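Local coordinates for vanadium-dependent bromoperoxidase (Corallina officinalis, PDB 1QHB), which uses bound vanadate and hydrogen peroxide to oxidise bromide and halogenate organic substrates, working as a homododecamer whose subunits each bind calcium, at residues Ser187-Leu192 and Gly216-Gly221. Residues are numbered along the deposited sequence; the frame is centred on the assembly and turned at random.
Sequences SAIERL and GEVTVG
Ile189 and Leu192, on the last turn of helix 182-192, pack against Val218 and Val220 of the irregular chain that follows helix 208-213, an apolar helix-to-loop contact away from the vanadate and calcium sites. The backbones come nearest at Ile189 and Val218, whose CA atoms lie 5.9 Å apart. Ile189 points at the loop and touches it with CG1, CG2 and CD1. Its CG2, anti to the backbone N, rests on the peptide carbonyl, 3.4 Å from Val218 O. CG1 meets the methyl CG1 of Val218 at 4.1 Å. The extended outer arm (chi2 165°) carries CD1 onto the Thr219-Val220 peptide, 3.6 Å from Val220 N, and beside Val220 CG2 at 3.8 Å. One turn on, Leu192 also meets Val218: its CB lies 4.0 Å from Val218 CG2, and its CD1 lies 4.1 Å from Val218 CG1. Val218 CG1 is thus shared by the two helix residues, while, of the two, only Leu192 meets CG2. Phe198 of helix 196-199 and Leu223 touch both Leu192 and Val218 and extend this apolar cluster, and Leu164 of helix 153-167 packs on Leu192. Arg191 leaves on another side of the helix, its NE bonded to Ser187 O and its NH1 in a salt bridge with Asp444. Between the two segments the join is wholly van der Waals, with methyl groups lying on methyls and on peptide atoms. The polar fastening lies just outside them: Asn193 OD1 accepts from Val218 N and the Asn222 side chain bonds Glu217 O and Thr219 N, so these backbone polar atoms of the loop are satisfied by asparagine side chains while apolar contact joins it to the helix.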
loop_
_atom_site.group_PDB
_atom_site.type_symbol
_atom_site.label_atom_id
_atom_site.label_comp_id
_atom_site.label_asym_id
_atom_site.label_seq_id
_atom_site.Cartn_x
_atom_site.Cartn_y
_atom_site.Cartn_z
ATOM N N SER A 187 -36.823 -55.595 26.268
ATOM C CA SER A 187 -36.674 -56.062 24.892
ATOM C C SER A 187 -35.978 -55.009 24.057
ATOM O O SER A 187 -35.207 -55.346 23.155
ATOM C CB SER A 187 -38.056 -56.485 24.381
ATOM O OG SER A 187 -38.356 -55.866 23.162
ATOM N N ALA A 188 -36.147 -53.725 24.345
ATOM C CA ALA A 188 -35.497 -52.636 23.644
ATOM C C ALA A 188 -34.004 -52.711 23.916
ATOM O O ALA A 188 -33.205 -52.632 23.001
ATOM C CB ALA A 188 -35.900 -51.272 24.230
ATOM N N ILE A 189 -33.668 -52.844 25.203
ATOM C CA ILE A 189 -32.252 -52.859 25.562
ATOM C C ILE A 189 -31.478 -54.070 25.076
ATOM O O ILE A 189 -30.278 -54.070 24.796
ATOM C CB ILE A 189 -32.227 -52.755 27.100
ATOM C CG1 ILE A 189 -32.596 -51.308 27.498
ATOM C CG2 ILE A 189 -30.916 -53.139 27.742
ATOM C CD1 ILE A 189 -32.942 -51.225 28.988
ATOM N N GLU A 190 -32.095 -55.235 25.075
ATOM C CA GLU A 190 -31.447 -56.486 24.659
ATOM C C GLU A 190 -31.280 -56.493 23.149
ATOM O O GLU A 190 -30.318 -57.011 22.599
ATOM C CB GLU A 190 -32.345 -57.554 25.239
ATOM C CG GLU A 190 -31.892 -58.996 25.308
ATOM C CD GLU A 190 -32.927 -59.775 26.130
ATOM O OE1 GLU A 190 -33.365 -59.213 27.164
ATOM O OE2 GLU A 190 -33.308 -60.895 25.746
ATOM N N ARG A 191 -32.197 -55.920 22.396
ATOM C CA ARG A 191 -32.115 -55.869 20.938
ATOM C C ARG A 191 -31.028 -54.878 20.541
ATOM O O ARG A 191 -30.119 -55.256 19.792
ATOM C CB ARG A 191 -33.539 -55.608 20.418
ATOM C CG ARG A 191 -34.370 -56.872 20.751
ATOM C CD ARG A 191 -35.691 -56.953 20.000
ATOM N NE ARG A 191 -36.616 -55.957 20.533
ATOM C CZ ARG A 191 -37.850 -55.690 20.141
ATOM N NH1 ARG A 191 -38.369 -56.380 19.144
ATOM N NH2 ARG A 191 -38.557 -54.728 20.739
ATOM N N LEU A 192 -30.944 -53.720 21.222
ATOM C CA LEU A 192 -29.901 -52.764 20.907
ATOM C C LEU A 192 -28.580 -53.360 21.349
ATOM O O LEU A 192 -27.620 -53.236 20.563
ATOM C CB LEU A 192 -30.129 -51.407 21.557
ATOM C CG LEU A 192 -31.411 -50.661 21.130
ATOM C CD1 LEU A 192 -31.620 -49.504 22.082
ATOM C CD2 LEU A 192 -31.268 -50.211 19.682
ATOM N N GLY A 216 -21.514 -47.318 24.093
ATOM C CA GLY A 216 -21.347 -48.671 24.613
ATOM C C GLY A 216 -22.720 -49.237 24.991
ATOM O O GLY A 216 -23.803 -48.882 24.554
ATOM N N GLU A 217 -22.696 -50.149 25.948
ATOM C CA GLU A 217 -23.803 -50.927 26.429
ATOM C C GLU A 217 -25.010 -50.070 26.796
ATOM O O GLU A 217 -24.951 -49.073 27.499
ATOM C CB GLU A 217 -23.299 -51.758 27.614
ATOM C CG GLU A 217 -24.278 -52.869 27.985
ATOM C CD GLU A 217 -24.056 -53.463 29.363
ATOM O OE1 GLU A 217 -23.118 -53.061 30.079
ATOM O OE2 GLU A 217 -24.858 -54.354 29.732
ATOM N N VAL A 218 -26.165 -50.497 26.271
ATOM C CA VAL A 218 -27.380 -49.761 26.588
ATOM C C VAL A 218 -27.966 -50.280 27.899
ATOM O O VAL A 218 -28.003 -51.491 28.105
ATOM C CB VAL A 218 -28.377 -49.954 25.443
ATOM C CG1 VAL A 218 -29.658 -49.172 25.679
ATOM C CG2 VAL A 218 -27.658 -49.586 24.147
ATOM N N THR A 219 -28.373 -49.389 28.776
ATOM C CA THR A 219 -28.977 -49.722 30.046
ATOM C C THR A 219 -30.240 -48.852 30.175
ATOM O O THR A 219 -30.419 -47.890 29.417
ATOM C CB THR A 219 -28.069 -49.369 31.235
ATOM O OG1 THR A 219 -27.892 -47.935 31.180
ATOM C CG2 THR A 219 -26.691 -50.003 31.236
ATOM N N VAL A 220 -31.078 -49.070 31.177
ATOM C CA VAL A 220 -32.248 -48.239 31.409
ATOM C C VAL A 220 -31.805 -46.796 31.681
ATOM O O VAL A 220 -32.512 -45.872 31.292
ATOM C CB VAL A 220 -33.089 -48.651 32.649
ATOM C CG1 VAL A 220 -34.382 -47.834 32.723
ATOM C CG2 VAL A 220 -33.439 -50.110 32.613
ATOM N N GLY A 221 -30.661 -46.586 32.308
ATOM C CA GLY A 221 -30.132 -45.290 32.651
ATOM C C GLY A 221 -29.577 -44.498 31.508
ATOM O O GLY A 221 -29.403 -43.291 31.676
#